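Local coordinates for polymeric immunoglobulin receptor (Mus musculus, PDB 4NOF), which carries polymeric immunoglobulins such as dimeric IgA across epithelia and leaves its extracellular part with them as secretory component, represented here by its second Ig-like domain, at residues 92-97 with 101-106; 36-41 with 47-52. All blocks are in the same frame, centred on the assembly; numbering follows the deposited sequence. Where two conformers were deposited one is given.

How the contacts relate
Both contacts belong to one five-stranded sheet of a V-type immunoglobulin domain, their centres about 9 Å apart. Contact 2 closes first along the chain, pairing strands 36-41 and 46-51; contact 1 follows, pairing 89-95 with 102-111. The inner strands 36-41 and 89-95 are neighbours and join the two hairpins: Ile92 N lies 2.9 Å from Cys39 O, and Ser37 N lies 2.9 Å from Gln94 O, both probable hydrogen bonds. Side chains meet there too, with Ala95 CB 3.7 Å from Lys36 CD. Each contact holds a disulfide cysteine, but Cys93 in contact 1 ties the two sheets together through Cys25, whereas Cys39 in contact 2 bonds to Cys46 within its own hairpin.

Contact 1 of 2, residues 92-97 with 101-106; sequences ICQAGE and ADKKNV
Ala101 sets its methyl beside the turn of the chain at Gly96, CB 3.7 Å from Gly96 C, and against the aliphatic part of Gln94. The Gln94 chain runs extended, and its amide reaches forward along its own strand, NE2 giving a 2.7 Å hydrogen bond to Gly96 O, which lies close to the amide plane; this bond fixes which way the amide is turned. Asp102 pairs with Ala95 through two backbone hydrogen bonds, N to O in both directions, while its carboxylate reaches out to Asn31 and the backbone N of Lys28. Lys103 runs extended beside Gln94, the two chains pointing the same way, with CE 3.5 Å from Gln94 OE1; lower down, its CB touches Ile92 CG2 at 4.1 Å. These are the F and G strands of the V-set fold, joined as an antiparallel hairpin. Lys104 makes the second hydrogen-bonded pair, with Cys93, and their CB atoms stand 3.9 Å apart on the face turned to the domain core. With CG anti to the backbone N (chi1 175°) and a bend at chi2, the Lys104 chain leads its amine away to Asp9 O. Asn105 lies alongside Ile92, OD1 3.7 Å from CG1 of the isoleucine, and its ND2 bonds to Ser8 O. Val106 brings CG2 to 4.1 Å from Cys93 SG, packing next to the disulfide to Cys25.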
loop_
_atom_site.group_PDB
_atom_site.type_symbol
_atom_site.label_atom_id
_atom_site.label_comp_id
_atom_site.label_asym_id
_atom_site.label_seq_id
_atom_site.Cartn_x
_atom_site.Cartn_y
_atom_site.Cartn_z
ATOM N N ILE A 92 -4.544 -2.570 -0.311
ATOM C CA ILE A 92 -5.414 -1.491 -0.764
ATOM C C ILE A 92 -4.835 -0.165 -0.293
ATOM O O ILE A 92 -4.577 0.016 0.920
ATOM C CB ILE A 92 -6.883 -1.633 -0.267
ATOM C CG1 ILE A 92 -7.520 -2.928 -0.760
ATOM C CG2 ILE A 92 -7.696 -0.475 -0.785
ATOM C CD1 ILE A 92 -8.902 -3.187 -0.153
ATOM N N CYS A 93 -4.608 0.726 -1.251
ATOM C CA CYS A 93 -4.318 2.158 -0.987
ATOM C C CYS A 93 -5.620 2.840 -0.744
ATOM O O CYS A 93 -6.584 2.597 -1.499
ATOM C CB CYS A 93 -3.788 2.849 -2.218
ATOM S SG CYS A 93 -2.240 2.266 -2.868
ATOM N N GLN A 94 -5.665 3.726 0.242
ATOM C CA GLN A 94 -6.882 4.528 0.434
ATOM C C GLN A 94 -6.541 5.961 0.747
ATOM O O GLN A 94 -5.642 6.249 1.557
ATOM C CB GLN A 94 -7.734 3.949 1.548
ATOM C CG GLN A 94 -9.126 4.569 1.656
ATOM C CD GLN A 94 -10.054 3.803 2.593
ATOM O OE1 GLN A 94 -10.329 2.633 2.381
ATOM N NE2 GLN A 94 -10.564 4.476 3.616
ATOM N N ALA A 95 -7.255 6.873 0.105
ATOM C CA ALA A 95 -7.224 8.258 0.513
ATOM C C ALA A 95 -8.646 8.614 0.868
ATOM O O ALA A 95 -9.528 8.498 0.033
ATOM C CB ALA A 95 -6.727 9.147 -0.602
ATOM N N GLY A 96 -8.853 9.012 2.111
ATOM C CA GLY A 96 -10.201 9.319 2.605
ATOM C C GLY A 96 -10.801 8.161 3.318
ATOM O O GLY A 96 -10.184 7.143 3.463
ATOM N N GLU A 97 -12.043 8.334 3.765
ATOM C CA GLU A 97 -12.735 7.317 4.527
ATOM C C GLU A 97 -14.144 7.168 3.955
ATOM O O GLU A 97 -14.712 8.126 3.449
ATOM C CB GLU A 97 -12.792 7.730 6.009
ATOM C CG GLU A 97 -11.431 7.742 6.709
ATOM C CD GLU A 97 -11.422 8.517 8.022
ATOM O OE1 GLU A 97 -12.497 8.997 8.457
ATOM O OE2 GLU A 97 -10.330 8.649 8.625
ATOM N N ALA A 101 -14.093 7.432 -0.558
ATOM C CA ALA A 101 -12.630 7.244 -0.515
ATOM C C ALA A 101 -12.071 6.818 -1.871
ATOM O O ALA A 101 -12.715 6.092 -2.627
ATOM C CB ALA A 101 -12.262 6.246 0.563
ATOM N N ASP A 102 -10.872 7.282 -2.203
ATOM C CA ASP A 102 -10.208 6.817 -3.413
ATOM C C ASP A 102 -9.371 5.597 -3.037
ATOM O O ASP A 102 -8.552 5.688 -2.122
ATOM C CB ASP A 102 -9.339 7.919 -4.008
ATOM C CG ASP A 102 -10.143 9.146 -4.439
ATOM O OD1 ASP A 102 -11.200 8.990 -5.104
ATOM O OD2 ASP A 102 -9.725 10.273 -4.099
ATOM N N LYS A 103 -9.589 4.477 -3.735
ATOM C CA LYS A 103 -8.920 3.216 -3.412
ATOM C C LYS A 103 -8.178 2.733 -4.632
ATOM O O LYS A 103 -8.591 2.990 -5.783
ATOM C CB LYS A 103 -9.916 2.156 -2.945
ATOM C CG LYS A 103 -10.606 2.439 -1.634
ATOM C CD LYS A 103 -11.646 1.359 -1.392
ATOM C CE LYS A 103 -12.495 1.655 -0.186
ATOM N NZ LYS A 103 -13.359 0.491 0.153
ATOM N N LYS A 104 -7.052 2.067 -4.407
ATOM C CA LYS A 104 -6.296 1.437 -5.471
ATOM C C LYS A 104 -5.894 0.037 -4.994
ATOM O O LYS A 104 -5.287 -0.117 -3.913
ATOM C CB LYS A 104 -5.044 2.248 -5.825
ATOM C CG LYS A 104 -4.101 1.611 -6.858
ATOM C CD LYS A 104 -4.719 1.535 -8.231
ATOM C CE LYS A 104 -3.866 0.672 -9.142
ATOM N NZ LYS A 104 -4.471 0.551 -10.506
ATOM N N ASN A 105 -6.232 -0.972 -5.791
ATOM C CA ASN A 105 -5.831 -2.322 -5.508
ATOM C C ASN A 105 -4.388 -2.592 -5.996
ATOM O O ASN A 105 -4.049 -2.288 -7.140
ATOM C CB ASN A 105 -6.806 -3.320 -6.177
ATOM C CG ASN A 105 -8.193 -3.248 -5.580
ATOM O OD1 ASN A 105 -8.359 -3.395 -4.369
ATOM N ND2 ASN A 105 -9.183 -3.021 -6.415
ATOM N N VAL A 106 -3.609 -3.260 -5.149
ATOM C CA VAL A 106 -2.218 -3.558 -5.358
ATOM C C VAL A 106 -1.947 -5.017 -5.001
ATOM O O VAL A 106 -2.520 -5.555 -4.039
ATOM C CB VAL A 106 -1.349 -2.656 -4.443
ATOM C CG1 VAL A 106 0.108 -3.083 -4.452
ATOM C CG2 VAL A 106 -1.504 -1.194 -4.878
#

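Contact 2 of 2, residues 36-41 with 47-52; sequences KSLCKK and ELVIDS
Leu38 O is gripped by two backbone amides from the facing strand, Val49 N at 2.8 Å and Ile50 N at 3.3 Å, the second bond weak. Two consecutive residues thus face one: a classic beta bulge, which shifts the register by one between Leu38 and Cys39. Val49 is the extra residue, its psi of -57° departing from the extended form, and its CB is pressed to 3.3 Å from Leu38 O. One branch, CG1, meets Leu38 CD2, while CG2 lies over the backbone at Lys40 N. Leu48 reaches back from the other side of the bulge, CD1 3.8 Å from Leu38 O.

Beyond the bulge regular pairing resumes in both directions. Lys40 and Glu47 exchange backbone hydrogen bonds, and a water donates to both Lys40 O and Glu47 OE1, bridging them. Toward the other end Leu38 N points almost straight at Ile50 O, and the CB atoms of Ser37 and Asp51 touch at 3.8 Å. At the end Ser52 N bonds to Lys36 O, and Ser52 OG, turned to lie between its own backbone N and carbonyl carbon (chi1 56°), comes within reach of Lys36 N and accepts a nearly linear 2.9 Å bond from it (175° at the hydrogen). Replacing Ser52 with an alanine would probably leave Lys36 N without this acceptor and the end of the strand pair less firmly fastened.

This is the C-C' hairpin of the V-set domain. Strand 46-51 is outermost in its sheet, on its inner side strand 36-41 pairs with strand 89-95, and Leu38 and Ile50 both pack on Val78 of strand 75-80 in the facing sheet.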
loop_
_atom_site.group_PDB
_atom_site.type_symbol
_atom_site.label_atom_id
_atom_site.label_comp_id
_atom_site.label_asym_id
_atom_site.label_seq_id
_atom_site.Cartn_x
_atom_site.Cartn_y
_atom_site.Cartn_z
ATOM N N LYS A 36 -4.411 9.178 4.558
ATOM C CA LYS A 36 -3.853 8.325 3.524
ATOM C C LYS A 36 -3.390 7.069 4.206
ATOM O O LYS A 36 -2.776 7.149 5.239
ATOM C CB LYS A 36 -2.639 8.949 2.833
ATOM C CG LYS A 36 -2.779 10.388 2.280
ATOM C CD LYS A 36 -3.917 10.558 1.347
ATOM C CE LYS A 36 -3.859 11.968 0.686
ATOM N NZ LYS A 36 -3.854 13.104 1.663
ATOM N N SER A 37 -3.687 5.906 3.626
ATOM C CA SER A 37 -3.354 4.649 4.304
ATOM C C SER A 37 -3.055 3.562 3.289
ATOM O O SER A 37 -3.509 3.610 2.142
ATOM C CB SER A 37 -4.503 4.195 5.214
ATOM O OG SER A 37 -5.676 3.828 4.512
ATOM N N LEU A 38 -2.293 2.572 3.747
ATOM C CA LEU A 38 -2.163 1.299 3.048
ATOM C C LEU A 38 -2.561 0.198 4.011
ATOM O O LEU A 38 -2.131 0.198 5.178
ATOM C CB LEU A 38 -0.718 1.079 2.578
ATOM C CG LEU A 38 -0.417 -0.163 1.721
ATOM C CD1 LEU A 38 -1.052 -0.034 0.349
ATOM C CD2 LEU A 38 1.085 -0.411 1.614
ATOM N N CYS A 39 -3.386 -0.731 3.532
ATOM C CA CYS A 39 -3.726 -1.908 4.317
ATOM C C CYS A 39 -3.534 -3.189 3.506
ATOM O O CYS A 39 -3.479 -3.163 2.272
ATOM C CB CYS A 39 -5.155 -1.826 4.844
ATOM S SG CYS A 39 -6.464 -1.825 3.611
ATOM N N LYS A 40 -3.408 -4.299 4.229
ATOM C CA LYS A 40 -3.140 -5.600 3.619
ATOM C C LYS A 40 -4.392 -6.441 3.739
ATOM O O LYS A 40 -4.962 -6.574 4.821
ATOM C CB LYS A 40 -1.961 -6.305 4.292
ATOM C CG LYS A 40 -1.523 -7.572 3.540
ATOM C CD LYS A 40 -0.243 -8.155 4.067
ATOM C CE LYS A 40 0.403 -9.212 3.158
ATOM N NZ LYS A 40 -0.447 -10.370 2.949
ATOM N N LYS A 41 -4.821 -7.031 2.648
ATOM C CA LYS A 41 -6.003 -7.897 2.698
ATOM C C LYS A 41 -5.825 -9.240 3.412
ATOM O O LYS A 41 -4.810 -9.947 3.265
ATOM C CB LYS A 41 -6.497 -8.183 1.303
ATOM C CG LYS A 41 -7.092 -6.978 0.622
ATOM C CD LYS A 41 -8.309 -7.344 -0.205
ATOM C CE LYS A 41 -8.221 -6.697 -1.577
ATOM N NZ LYS A 41 -9.474 -6.780 -2.367
ATOM N N GLU A 47 -5.999 -5.172 7.125
ATOM C CA GLU A 47 -5.192 -4.815 8.302
ATOM C C GLU A 47 -4.303 -3.600 7.962
ATOM O O GLU A 47 -3.583 -3.619 6.971
ATOM C CB GLU A 47 -4.338 -6.051 8.650
ATOM C CG GLU A 47 -3.158 -5.926 9.610
ATOM C CD GLU A 47 -2.305 -7.217 9.697
ATOM O OE1 GLU A 47 -2.313 -8.037 8.739
ATOM O OE2 GLU A 47 -1.592 -7.412 10.724
ATOM N N LEU A 48 -4.303 -2.583 8.819
ATOM C CA LEU A 48 -3.386 -1.446 8.623
ATOM C C LEU A 48 -1.933 -1.869 8.445
ATOM O O LEU A 48 -1.405 -2.702 9.186
ATOM C CB LEU A 48 -3.516 -0.464 9.800
ATOM C CG LEU A 48 -2.702 0.835 9.768
ATOM C CD1 LEU A 48 -3.001 1.639 8.536
ATOM C CD2 LEU A 48 -3.086 1.681 10.971
ATOM N N VAL A 49 -1.264 -1.312 7.427
ATOM C CA VAL A 49 0.164 -1.370 7.286
ATOM C C VAL A 49 0.776 -0.069 7.785
ATOM O O VAL A 49 1.615 -0.089 8.661
ATOM C CB VAL A 49 0.548 -1.626 5.808
ATOM C CG1 VAL A 49 2.053 -1.559 5.580
ATOM C CG2 VAL A 49 -0.082 -2.965 5.387
ATOM N N ILE A 50 0.365 1.068 7.207
ATOM C CA ILE A 50 0.863 2.377 7.645
ATOM C C ILE A 50 -0.123 3.432 7.210
ATOM O O ILE A 50 -0.775 3.291 6.156
ATOM C CB ILE A 50 2.273 2.654 7.053
ATOM C CG1 ILE A 50 2.891 3.922 7.610
ATOM C CG2 ILE A 50 2.234 2.674 5.514
ATOM C CD1 ILE A 50 4.368 4.029 7.329
ATOM N N ASP A 51 -0.257 4.486 8.011
ATOM C CA ASP A 51 -1.073 5.623 7.594
ATOM C C ASP A 51 -0.398 6.961 7.863
ATOM O O ASP A 51 0.629 7.032 8.497
ATOM C CB ASP A 51 -2.500 5.546 8.150
ATOM C CG ASP A 51 -2.607 5.780 9.637
ATOM O OD1 ASP A 51 -1.798 6.507 10.257
ATOM O OD2 ASP A 51 -3.621 5.269 10.193
ATOM N N SER A 52 -1.015 8.013 7.348
ATOM C CA SER A 52 -0.440 9.366 7.367
ATOM C C SER A 52 -0.546 10.018 8.749
ATOM O O SER A 52 -0.074 11.162 8.924
ATOM C CB SER A 52 -1.137 10.253 6.333
ATOM O OG SER A 52 -2.523 10.312 6.504
HETATM O O HOH W 1 -4.172 -8.964 6.589
#